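Local coordinates for protein ribonucleoside-diphosphate reductase (Pseudomonas aeruginosa, PDB 5IM3) that probably reduces ribonucleoside diphosphates to the deoxyribonucleotide precursors of DNA, and binds dATP as an allosteric effector, at residues A[414-417]-A[418-421]; A[524-527]-A[528-532]. All coordinates share one frame; numbering follows the deposited sequence.

Interaction 1 of 2, residues A[414-417]-A[418-421]; sequences SYIK and GTNG. With DTP (2'-deoxyadenosine 5'-triphosphate), chain G.
I416 and T419 lie side by side and point the same way, with CG2 of I416 3.6 Å from OG1 of T419. Beyond them is the adenine of dATP. The two methyls of I416 rest over one face of the base: CD1 is 3.5 Å from N9 of dATP, and CG2 is equally close to C8, in CH-pi contact with the five-membered ring. CG2 lies anti to the backbone N while CG1 is beside it (chi1 -63°), and the extended second torsion carries CD1 over N9. OG1 of T419 stands above the base plane toward its N7 edge, but at 3.9 Å from N7 it makes no hydrogen bond; it is buried with no polar partner in the model.

The residues make up the turn and adjoining strand residues of a short, weakly bonded beta hairpin, strand 415-416 returning as 421-422, at a dATP site completed by D380 and R410 of this chain and by K397 and V440 of the second subunit, consistent with the dimer-interface specificity site of class I ribonucleotide reductases. The backbone turns tightly at poorly ordered G418: T419 N gives a weak bond to K417 O, closing a gamma turn, and N420 N reaches I416 O at 2.9 Å, weakly because the bond is bent. K417, a residue of this dATP site, points its backbone N at the gamma phosphate, but 3.7 Å from O1G is too far for a firm bond.

Away from the nucleotide, Y415 and N420 cross at a slant, ring and amide planes 68° apart. OD1 of N420 comes in at the ring edge and accepts a weak hydrogen bond from OH of Y415, 3.3 Å long. At the hairpin base, OG of S414 is tied to S505 and to A411 O.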
# COMPACT_ATOMS: atom_id res chain seq x y z
N SER A 414 7.08 -32.20 -23.91
CA SER A 414 6.97 -32.97 -25.14
C SER A 414 7.99 -34.10 -25.16
O SER A 414 9.10 -33.98 -24.62
CB SER A 414 7.18 -32.08 -26.36
OG SER A 414 6.41 -30.89 -26.28
N TYR A 415 7.62 -35.21 -25.79
CA TYR A 415 8.54 -36.33 -25.94
C TYR A 415 9.64 -36.00 -26.95
O TYR A 415 9.44 -35.23 -27.89
CB TYR A 415 7.78 -37.58 -26.38
CG TYR A 415 8.64 -38.82 -26.47
CD1 TYR A 415 8.98 -39.55 -25.33
CD2 TYR A 415 9.11 -39.28 -27.69
CE1 TYR A 415 9.76 -40.69 -25.41
CE2 TYR A 415 9.89 -40.43 -27.78
CZ TYR A 415 10.21 -41.12 -26.63
OH TYR A 415 10.99 -42.25 -26.71
N ILE A 416 10.80 -36.61 -26.73
CA ILE A 416 11.94 -36.50 -27.64
C ILE A 416 12.47 -37.90 -27.87
O ILE A 416 13.07 -38.50 -26.96
CB ILE A 416 13.05 -35.59 -27.08
CG1 ILE A 416 12.52 -34.16 -26.91
CG2 ILE A 416 14.26 -35.61 -28.01
CD1 ILE A 416 13.52 -33.24 -26.25
N LYS A 417 12.27 -38.43 -29.07
CA LYS A 417 12.84 -39.73 -29.43
C LYS A 417 14.36 -39.63 -29.49
O LYS A 417 14.93 -38.55 -29.67
CB LYS A 417 12.28 -40.21 -30.77
CG LYS A 417 12.34 -41.73 -30.96
CD LYS A 417 12.00 -42.13 -32.40
CE LYS A 417 11.72 -43.63 -32.52
NZ LYS A 417 10.43 -44.01 -31.88
N GLY A 418 15.01 -40.77 -29.35
CA GLY A 418 16.48 -40.79 -29.29
C GLY A 418 17.01 -40.39 -27.93
O GLY A 418 17.87 -41.09 -27.38
N THR A 419 16.53 -39.28 -27.38
CA THR A 419 16.86 -38.91 -26.01
C THR A 419 16.08 -39.74 -24.99
O THR A 419 16.58 -39.99 -23.89
CB THR A 419 16.60 -37.42 -25.79
OG1 THR A 419 17.45 -36.65 -26.66
CG2 THR A 419 16.87 -37.01 -24.34
N ASN A 420 14.87 -40.17 -25.35
CA ASN A 420 13.98 -40.87 -24.43
C ASN A 420 13.74 -40.04 -23.16
O ASN A 420 13.64 -40.57 -22.06
CB ASN A 420 14.52 -42.25 -24.08
CG ASN A 420 13.46 -43.17 -23.49
OD1 ASN A 420 12.26 -42.96 -23.70
ND2 ASN A 420 13.89 -44.19 -22.76
N GLY A 421 13.66 -38.72 -23.33
CA GLY A 421 13.40 -37.79 -22.26
C GLY A 421 12.26 -36.86 -22.63
O GLY A 421 11.39 -37.19 -23.45
PG DTP G . 11.48 -36.55 -33.75
O1G DTP G . 11.35 -36.79 -32.28
O2G DTP G . 10.60 -37.47 -34.59
O3G DTP G . 11.15 -35.10 -34.13
PB DTP G . 14.05 -35.73 -34.77
O1B DTP G . 13.37 -34.68 -35.55
O2B DTP G . 15.11 -36.44 -35.62
O3B DTP G . 12.98 -36.79 -34.25
PA DTP G . 15.20 -33.61 -33.31
O1A DTP G . 14.73 -32.97 -34.52
O2A DTP G . 16.70 -33.50 -33.27
O3A DTP G . 14.76 -35.13 -33.48
O5' DTP G . 14.56 -32.90 -32.05
C5' DTP G . 13.16 -32.56 -31.99
C4' DTP G . 12.92 -31.56 -30.89
O4' DTP G . 13.54 -32.04 -29.67
C3' DTP G . 13.48 -30.15 -31.14
O3' DTP G . 12.56 -29.17 -30.68
C2' DTP G . 14.76 -30.13 -30.31
C1' DTP G . 14.44 -31.07 -29.16
N9 DTP G . 15.60 -31.77 -28.64
C8 DTP G . 16.18 -32.89 -29.18
N7 DTP G . 17.26 -33.30 -28.55
C5 DTP G . 17.39 -32.39 -27.51
C6 DTP G . 18.32 -32.27 -26.46
N6 DTP G . 19.35 -33.11 -26.29
N1 DTP G . 18.16 -31.26 -25.59
C2 DTP G . 17.13 -30.43 -25.75
N3 DTP G . 16.19 -30.43 -26.70
C4 DTP G . 16.37 -31.45 -27.55

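Interaction 2 of 2, residues A[524-527]-A[528-532]; sequences YEYY and EALAS
E528 runs up against the ring of Y524, one helical turn earlier, and touches it from CG to the carboxylate. Its CB starts over the carbonyl of that turn, 3.4 Å from Y524 O, the same oxygen that takes the backbone bond from E528 N at 2.8 Å. A first torsion of -132°, well off a staggered position, swings CG toward the tyrosine, where it lies 3.9 Å from CE2 of Y524. The carboxylate carbon CD comes closer, 3.6 Å from the same CE2, with the carboxylate and ring planes 58° apart. At the tip, OE1, which also has a hydrogen bond outside residues 524-532, leans on the CD2-CE2 side of the Y524 ring, and OE2 forms a salt bridge with R494. That arginine also makes a long, weak ion pair with E525, and its positive charge probably eases the mutual repulsion of the two glutamates, whose OE2 (E525) and OE1 (E528) are 5.5 Å apart.

On another side of the helix L530 reaches back to two tyrosines. Its CD1 lies over one face of the Y526 ring, its CD2 is 4.1 Å from CE2 of Y526, and the same CD2 meets Y527 at the ring edge, 4.3 Å from CD1 of Y527. The i to i+4 backbone bonds run unbroken from Y524 to A531, and OG of S532 turns back to A529 O at 2.7 Å.

Helix 517-532 lies against strand 500-504: Y524 stacks on W501 and bonds through OH to T502 O, E528 touches S500 and T502, and Y527 and A531 pack on F504. R494, on helix 489-496, ties in that neighbour, and the loop beyond the strand supplies D511 to the hydroxyl of Y527.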
# COMPACT_ATOMS: atom_id res chain seq x y z
N TYR A 524 -8.54 -26.52 -34.82
CA TYR A 524 -8.25 -26.26 -33.42
C TYR A 524 -9.34 -26.82 -32.52
O TYR A 524 -9.05 -27.39 -31.47
CB TYR A 524 -8.07 -24.77 -33.17
CG TYR A 524 -7.79 -24.45 -31.72
CD1 TYR A 524 -6.49 -24.32 -31.26
CD2 TYR A 524 -8.83 -24.28 -30.81
CE1 TYR A 524 -6.23 -24.04 -29.94
CE2 TYR A 524 -8.57 -24.00 -29.48
CZ TYR A 524 -7.27 -23.88 -29.05
OH TYR A 524 -7.02 -23.60 -27.73
N GLU A 525 -10.61 -26.63 -32.90
CA GLU A 525 -11.70 -27.17 -32.11
C GLU A 525 -11.70 -28.70 -32.14
O GLU A 525 -12.11 -29.34 -31.17
CB GLU A 525 -13.03 -26.61 -32.60
CG GLU A 525 -13.24 -25.14 -32.27
CD GLU A 525 -14.54 -24.57 -32.81
OE1 GLU A 525 -15.22 -25.28 -33.58
OE2 GLU A 525 -14.87 -23.42 -32.47
N TYR A 526 -11.22 -29.29 -33.24
CA TYR A 526 -11.07 -30.74 -33.29
C TYR A 526 -10.05 -31.22 -32.26
O TYR A 526 -10.31 -32.16 -31.50
CB TYR A 526 -10.65 -31.17 -34.70
CG TYR A 526 -10.13 -32.58 -34.82
CD1 TYR A 526 -11.00 -33.65 -35.03
CD2 TYR A 526 -8.77 -32.85 -34.74
CE1 TYR A 526 -10.53 -34.94 -35.15
CE2 TYR A 526 -8.29 -34.14 -34.85
CZ TYR A 526 -9.17 -35.18 -35.06
OH TYR A 526 -8.69 -36.47 -35.17
N TYR A 527 -8.89 -30.56 -32.21
CA TYR A 527 -7.90 -30.91 -31.19
C TYR A 527 -8.41 -30.61 -29.79
O TYR A 527 -8.10 -31.35 -28.85
CB TYR A 527 -6.59 -30.15 -31.46
CG TYR A 527 -5.79 -30.69 -32.62
CD1 TYR A 527 -5.56 -32.05 -32.76
CD2 TYR A 527 -5.25 -29.83 -33.57
CE1 TYR A 527 -4.83 -32.55 -33.82
CE2 TYR A 527 -4.51 -30.32 -34.64
CZ TYR A 527 -4.31 -31.68 -34.75
OH TYR A 527 -3.58 -32.17 -35.81
N GLU A 528 -9.19 -29.54 -29.64
CA GLU A 528 -9.75 -29.20 -28.33
C GLU A 528 -10.66 -30.32 -27.83
O GLU A 528 -10.57 -30.73 -26.67
CB GLU A 528 -10.50 -27.88 -28.42
CG GLU A 528 -10.17 -26.88 -27.33
CD GLU A 528 -11.00 -25.61 -27.42
OE1 GLU A 528 -11.73 -25.44 -28.42
OE2 GLU A 528 -10.94 -24.79 -26.48
N ALA A 529 -11.55 -30.81 -28.70
CA ALA A 529 -12.44 -31.90 -28.31
C ALA A 529 -11.66 -33.17 -28.00
O ALA A 529 -12.04 -33.94 -27.11
CB ALA A 529 -13.46 -32.15 -29.43
N LEU A 530 -10.56 -33.39 -28.73
CA LEU A 530 -9.73 -34.57 -28.49
C LEU A 530 -9.16 -34.55 -27.08
O LEU A 530 -9.19 -35.56 -26.36
CB LEU A 530 -8.61 -34.62 -29.53
CG LEU A 530 -8.41 -35.92 -30.30
CD1 LEU A 530 -9.66 -36.31 -31.09
CD2 LEU A 530 -7.23 -35.74 -31.24
N ALA A 531 -8.61 -33.40 -26.66
CA ALA A 531 -8.00 -33.31 -25.34
C ALA A 531 -9.04 -33.48 -24.24
O ALA A 531 -8.73 -34.05 -23.18
CB ALA A 531 -7.29 -31.96 -25.19
N SER A 532 -10.26 -32.99 -24.45
CA SER A 532 -11.31 -33.14 -23.45
C SER A 532 -11.74 -34.59 -23.27
O SER A 532 -12.32 -34.93 -22.24
CB SER A 532 -12.52 -32.27 -23.81
OG SER A 532 -13.21 -32.80 -24.92

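In the fold
Both contacts are local, each within a few residues of continuous chain, and both lie far out from the centre of the chain and only partly buried. Interaction 1 is a loosely bonded hairpin whose apolar and backbone atoms face a nucleotide, with the second subunit alongside; interaction 2 is a regularly bonded helix, away from the nucleotide sites and touched by no other chain of the assembly. Polar side chains differ accordingly: the hairpin's one side-chain bond across the turn is weak, while the helix has a carboxylate anchored by an arginine. The centres of interactions 1 and 2 are about 24 Å apart. Strand 500-504 backs the helix, and S505, just after it, bonds the hairpin's S414.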